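Long-range contact in polyketide synthase (PDB 4GOX), which probably transfers a sulfo group from PAPS to a polyketide intermediate, activating it on the way to a terminal olefin in Synechococcus: residues A185-L197 with A286-F298. Numbering follows the deposited sequence.
Sequences AESIWRTSNRNIL and ALQLDTIQLAETF
Arg-190 and Thr-291 are the residues whose CA atoms come nearest across two helices, 5.8 Å apart; the axes of 185-197 and 289-297 pass at 10.0 Å and cross at 49°. The contact illustrates how hydrogen bonds at a helix start and a knob-into-hole contact farther along can share one helix pair. Glu-186 reaches the start of the second helix on a fully extended chain, its CG turned away from the backbone N (chi1 177°). There its OE1 takes the backbone N-H of the N-cap residue Gln-288 on the syn lone pair, in a straight bond (179°), and the hydroxyl of Thr-291 on the anti lone pair. Thr-291 OG1 in turn accepts from Arg-190 NH1 at 3.0 Å, within the guanidinium plane. The Asp-290 carboxylate lies against Arg-190 CD, nearly parallel to the guanidinium but out of its plane, a long salt bridge of charges alone. Replacing Glu-186 by alanine is likely to leave the Gln-288 N-H and the Thr-291 hydroxyl without their shared acceptor. Farther along, Leu-294 fits as a knob among Trp-189, Asn-193, Arg-194 and Leu-197, its CD1 centred over one guanidinium face of Arg-194, while the Trp-189 ring turns its edge to the Ala-295 backbone. Trp-189 NE1 and Asn-193 OD1 bond inward to Arg-156 O and His-153 NE2. Helix 289-297 packs on helix 181-202 of the P-loop-type sulfotransferase fold, with Phe-298 touching strands 149-155 and 208-212 and Leu-287 meeting helix 158-167.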
loop_
_atom_site.group_PDB
_atom_site.type_symbol
_atom_site.label_atom_id
_atom_site.label_comp_id
_atom_site.label_asym_id
_atom_site.label_seq_id
_atom_site.Cartn_x
_atom_site.Cartn_y
_atom_site.Cartn_z
ATOM N N ALA A 185 -18.038 -4.185 0.170
ATOM C CA ALA A 185 -17.175 -3.039 0.463
ATOM C C ALA A 185 -16.899 -2.975 1.977
ATOM O O ALA A 185 -15.741 -2.873 2.386
ATOM C CB ALA A 185 -17.831 -1.745 -0.013
ATOM N N GLU A 186 -17.969 -3.089 2.799
ATOM C CA GLU A 186 -17.881 -3.095 4.260
ATOM C C GLU A 186 -16.983 -4.260 4.708
ATOM O O GLU A 186 -16.075 -4.062 5.518
ATOM C CB GLU A 186 -19.279 -3.236 4.868
ATOM C CG GLU A 186 -19.235 -3.329 6.385
ATOM C CD GLU A 186 -20.573 -3.373 7.084
ATOM O OE1 GLU A 186 -20.571 -3.553 8.318
ATOM O OE2 GLU A 186 -21.619 -3.323 6.404
ATOM N N SER A 187 -17.245 -5.466 4.173
ATOM C CA SER A 187 -16.468 -6.667 4.472
ATOM C C SER A 187 -14.990 -6.486 4.190
ATOM O O SER A 187 -14.177 -6.835 5.047
ATOM C CB SER A 187 -17.002 -7.865 3.710
ATOM O OG SER A 187 -18.149 -8.302 4.412
ATOM N N ILE A 188 -14.652 -5.931 3.013
ATOM C CA ILE A 188 -13.278 -5.664 2.614
ATOM C C ILE A 188 -12.610 -4.653 3.553
ATOM O O ILE A 188 -11.499 -4.912 4.002
ATOM C CB ILE A 188 -13.157 -5.271 1.112
ATOM C CG1 ILE A 188 -13.522 -6.483 0.208
ATOM C CG2 ILE A 188 -11.723 -4.818 0.790
ATOM C CD1 ILE A 188 -13.585 -6.130 -1.288
ATOM N N TRP A 189 -13.309 -3.561 3.922
ATOM C CA TRP A 189 -12.750 -2.587 4.864
ATOM C C TRP A 189 -12.474 -3.258 6.218
ATOM O O TRP A 189 -11.412 -3.069 6.828
ATOM C CB TRP A 189 -13.744 -1.422 5.076
ATOM C CG TRP A 189 -13.206 -0.365 5.993
ATOM C CD1 TRP A 189 -12.422 0.697 5.655
ATOM C CD2 TRP A 189 -13.384 -0.301 7.407
ATOM N NE1 TRP A 189 -12.133 1.445 6.775
ATOM C CE2 TRP A 189 -12.724 0.866 7.862
ATOM C CE3 TRP A 189 -14.113 -1.078 8.336
ATOM C CZ2 TRP A 189 -12.675 1.217 9.214
ATOM C CZ3 TRP A 189 -14.063 -0.728 9.675
ATOM C CH2 TRP A 189 -13.365 0.412 10.098
ATOM N N ARG A 190 -13.449 -4.033 6.690
ATOM C CA ARG A 190 -13.363 -4.686 7.980
ATOM C C ARG A 190 -12.255 -5.748 7.974
ATOM O O ARG A 190 -11.400 -5.737 8.855
ATOM C CB ARG A 190 -14.727 -5.282 8.353
ATOM C CG ARG A 190 -14.794 -5.907 9.746
ATOM C CD ARG A 190 -16.142 -6.529 10.018
ATOM N NE ARG A 190 -16.420 -7.640 9.111
ATOM C CZ ARG A 190 -17.415 -7.658 8.235
ATOM N NH1 ARG A 190 -18.269 -6.644 8.171
ATOM N NH2 ARG A 190 -17.574 -8.693 7.428
ATOM N N THR A 191 -12.276 -6.658 6.989
ATOM C CA THR A 191 -11.290 -7.739 6.860
ATOM C C THR A 191 -9.861 -7.186 6.843
ATOM O O THR A 191 -9.033 -7.620 7.645
ATOM C CB THR A 191 -11.600 -8.588 5.619
ATOM O OG1 THR A 191 -12.942 -9.074 5.748
ATOM C CG2 THR A 191 -10.599 -9.730 5.415
ATOM N N SER A 192 -9.596 -6.218 5.946
ATOM C CA SER A 192 -8.271 -5.602 5.800
ATOM C C SER A 192 -7.816 -4.946 7.083
ATOM O O SER A 192 -6.706 -5.206 7.538
ATOM C CB SER A 192 -8.265 -4.549 4.689
ATOM O OG SER A 192 -8.530 -5.215 3.475
ATOM N N ASN A 193 -8.655 -4.063 7.628
ATOM C CA ASN A 193 -8.309 -3.321 8.812
ATOM C C ASN A 193 -8.065 -4.199 9.994
ATOM O O ASN A 193 -7.090 -3.972 10.700
ATOM C CB ASN A 193 -9.272 -2.168 9.062
ATOM C CG ASN A 193 -8.991 -1.046 8.096
ATOM O OD1 ASN A 193 -7.871 -0.564 8.019
ATOM N ND2 ASN A 193 -9.938 -0.714 7.225
ATOM N N ARG A 194 -8.861 -5.264 10.153
ATOM C CA ARG A 194 -8.643 -6.199 11.254
ATOM C C ARG A 194 -7.305 -6.970 11.074
ATOM O O ARG A 194 -6.511 -7.033 12.017
ATOM C CB ARG A 194 -9.838 -7.150 11.400
ATOM C CG ARG A 194 -9.624 -8.314 12.373
ATOM C CD ARG A 194 -9.816 -7.819 13.780
ATOM N NE ARG A 194 -11.156 -7.258 13.965
ATOM C CZ ARG A 194 -11.501 -6.449 14.960
ATOM N NH1 ARG A 194 -10.604 -6.080 15.866
ATOM N NH2 ARG A 194 -12.742 -5.983 15.043
ATOM N N ASN A 195 -7.037 -7.485 9.855
ATOM C CA ASN A 195 -5.795 -8.218 9.556
ATOM C C ASN A 195 -4.546 -7.366 9.796
ATOM O O ASN A 195 -3.610 -7.841 10.435
ATOM C CB ASN A 195 -5.799 -8.781 8.138
ATOM C CG ASN A 195 -6.780 -9.894 7.904
ATOM O OD1 ASN A 195 -7.128 -10.616 8.803
ATOM N ND2 ASN A 195 -7.202 -10.104 6.678
ATOM N N ILE A 196 -4.554 -6.105 9.333
ATOM C CA ILE A 196 -3.409 -5.192 9.488
ATOM C C ILE A 196 -3.194 -4.834 10.954
ATOM O O ILE A 196 -2.057 -4.866 11.435
ATOM C CB ILE A 196 -3.455 -3.946 8.564
ATOM C CG1 ILE A 196 -3.656 -4.346 7.085
ATOM C CG2 ILE A 196 -2.157 -3.135 8.714
ATOM C CD1 ILE A 196 -4.269 -3.216 6.268
ATOM N N LEU A 197 -4.299 -4.532 11.672
ATOM C CA LEU A 197 -4.285 -4.298 13.113
ATOM C C LEU A 197 -3.656 -5.515 13.840
ATOM O O LEU A 197 -2.759 -5.322 14.669
ATOM C CB LEU A 197 -5.714 -4.055 13.629
ATOM C CG LEU A 197 -5.836 -3.740 15.109
ATOM C CD1 LEU A 197 -5.252 -2.372 15.412
ATOM C CD2 LEU A 197 -7.300 -3.866 15.585
ATOM N N ALA A 286 -27.467 -0.284 8.099
ATOM C CA ALA A 286 -26.497 -0.067 9.175
ATOM C C ALA A 286 -25.284 -0.992 9.017
ATOM O O ALA A 286 -25.394 -2.077 8.441
ATOM C CB ALA A 286 -27.167 -0.315 10.527
ATOM N N LEU A 287 -24.130 -0.560 9.532
ATOM C CA LEU A 287 -22.894 -1.347 9.515
ATOM C C LEU A 287 -23.035 -2.551 10.426
ATOM O O LEU A 287 -23.884 -2.539 11.320
ATOM C CB LEU A 287 -21.729 -0.489 10.016
ATOM C CG LEU A 287 -21.371 0.767 9.235
ATOM C CD1 LEU A 287 -20.170 1.428 9.865
ATOM C CD2 LEU A 287 -21.040 0.443 7.785
ATOM N N GLN A 288 -22.223 -3.597 10.219
ATOM C CA GLN A 288 -22.324 -4.763 11.115
ATOM C C GLN A 288 -21.717 -4.425 12.476
ATOM O O GLN A 288 -20.941 -3.472 12.589
ATOM C CB GLN A 288 -21.684 -6.025 10.498
ATOM C CG GLN A 288 -22.313 -6.457 9.165
ATOM C CD GLN A 288 -23.806 -6.692 9.259
ATOM O OE1 GLN A 288 -24.614 -6.048 8.580
ATOM N NE2 GLN A 288 -24.218 -7.579 10.129
ATOM N N LEU A 289 -22.086 -5.182 13.508
ATOM C CA LEU A 289 -21.598 -4.947 14.862
ATOM C C LEU A 289 -20.066 -4.939 14.992
ATOM O O LEU A 289 -19.545 -3.990 15.567
ATOM C CB LEU A 289 -22.318 -5.839 15.891
ATOM C CG LEU A 289 -23.454 -5.150 16.694
ATOM C CD1 LEU A 289 -24.402 -4.291 15.810
ATOM C CD2 LEU A 289 -24.277 -6.155 17.464
ATOM N N ASP A 290 -19.338 -5.888 14.363
ATOM C CA ASP A 290 -17.873 -5.844 14.418
ATOM C C ASP A 290 -17.270 -4.750 13.559
ATOM O O ASP A 290 -16.147 -4.325 13.832
ATOM C CB ASP A 290 -17.196 -7.190 14.127
ATOM C CG ASP A 290 -17.607 -7.945 12.879
ATOM O OD1 ASP A 290 -18.685 -7.623 12.304
ATOM O OD2 ASP A 290 -16.943 -8.938 12.563
ATOM N N THR A 291 -17.996 -4.283 12.519
ATOM C CA THR A 291 -17.481 -3.159 11.713
ATOM C C THR A 291 -17.492 -1.910 12.597
ATOM O O THR A 291 -16.542 -1.142 12.569
ATOM C CB THR A 291 -18.296 -2.913 10.439
ATOM O OG1 THR A 291 -18.431 -4.130 9.720
ATOM C CG2 THR A 291 -17.652 -1.862 9.531
ATOM N N ILE A 292 -18.526 -1.766 13.431
ATOM C CA ILE A 292 -18.670 -0.640 14.356
ATOM C C ILE A 292 -17.557 -0.689 15.408
ATOM O O ILE A 292 -16.867 0.315 15.582
ATOM C CB ILE A 292 -20.093 -0.581 14.964
ATOM C CG1 ILE A 292 -21.149 -0.296 13.876
ATOM C CG2 ILE A 292 -20.185 0.452 16.098
ATOM C CD1 ILE A 292 -22.595 -0.710 14.273
ATOM N N GLN A 293 -17.359 -1.860 16.069
ATOM C CA GLN A 293 -16.306 -2.038 17.078
ATOM C C GLN A 293 -14.912 -1.667 16.488
ATOM O O GLN A 293 -14.168 -0.894 17.093
ATOM C CB GLN A 293 -16.333 -3.460 17.695
ATOM C CG GLN A 293 -17.680 -3.804 18.388
ATOM C CD GLN A 293 -17.817 -5.110 19.192
ATOM O OE1 GLN A 293 -18.832 -5.325 19.872
ATOM N NE2 GLN A 293 -16.838 -6.002 19.160
ATOM N N LEU A 294 -14.615 -2.137 15.280
ATOM C CA LEU A 294 -13.345 -1.854 14.625
ATOM C C LEU A 294 -13.162 -0.348 14.326
ATOM O O LEU A 294 -12.097 0.205 14.615
ATOM C CB LEU A 294 -13.179 -2.707 13.375
ATOM C CG LEU A 294 -11.861 -2.593 12.599
ATOM C CD1 LEU A 294 -10.623 -2.962 13.476
ATOM C CD2 LEU A 294 -11.915 -3.458 11.360
ATOM N N ALA A 295 -14.224 0.310 13.834
ATOM C CA ALA A 295 -14.231 1.742 13.524
ATOM C C ALA A 295 -14.021 2.570 14.822
ATOM O O ALA A 295 -13.274 3.542 14.814
ATOM C CB ALA A 295 -15.549 2.123 12.851
ATOM N N GLU A 296 -14.594 2.117 15.945
ATOM C CA GLU A 296 -14.432 2.761 17.251
ATOM C C GLU A 296 -12.970 2.644 17.707
ATOM O O GLU A 296 -12.471 3.558 18.333
ATOM C CB GLU A 296 -15.394 2.154 18.304
ATOM C CG GLU A 296 -16.857 2.476 18.029
ATOM C CD GLU A 296 -17.904 1.932 18.989
ATOM O OE1 GLU A 296 -17.693 0.846 19.584
ATOM O OE2 GLU A 296 -18.973 2.576 19.100
ATOM N N THR A 297 -12.279 1.545 17.371
ATOM C CA THR A 297 -10.857 1.342 17.700
ATOM C C THR A 297 -10.020 2.486 17.073
ATOM O O THR A 297 -9.012 2.898 17.654
ATOM C CB THR A 297 -10.425 -0.057 17.204
ATOM O OG1 THR A 297 -11.020 -1.032 18.055
ATOM C CG2 THR A 297 -8.916 -0.262 17.164
ATOM N N PHE A 298 -10.459 3.002 15.908
ATOM C CA PHE A 298 -9.767 4.093 15.213
ATOM C C PHE A 298 -10.331 5.457 15.522
ATOM O O PHE A 298 -9.982 6.405 14.827
ATOM C CB PHE A 298 -9.758 3.881 13.690
ATOM C CG PHE A 298 -9.238 2.549 13.257
ATOM C CD1 PHE A 298 -7.932 2.167 13.547
ATOM C CD2 PHE A 298 -10.044 1.674 12.549
ATOM C CE1 PHE A 298 -7.448 0.920 13.153
ATOM C CE2 PHE A 298 -9.551 0.434 12.132
ATOM C CZ PHE A 298 -8.265 0.060 12.454
HETATM O O HOH W 1 -24.179 -4.010 6.570
#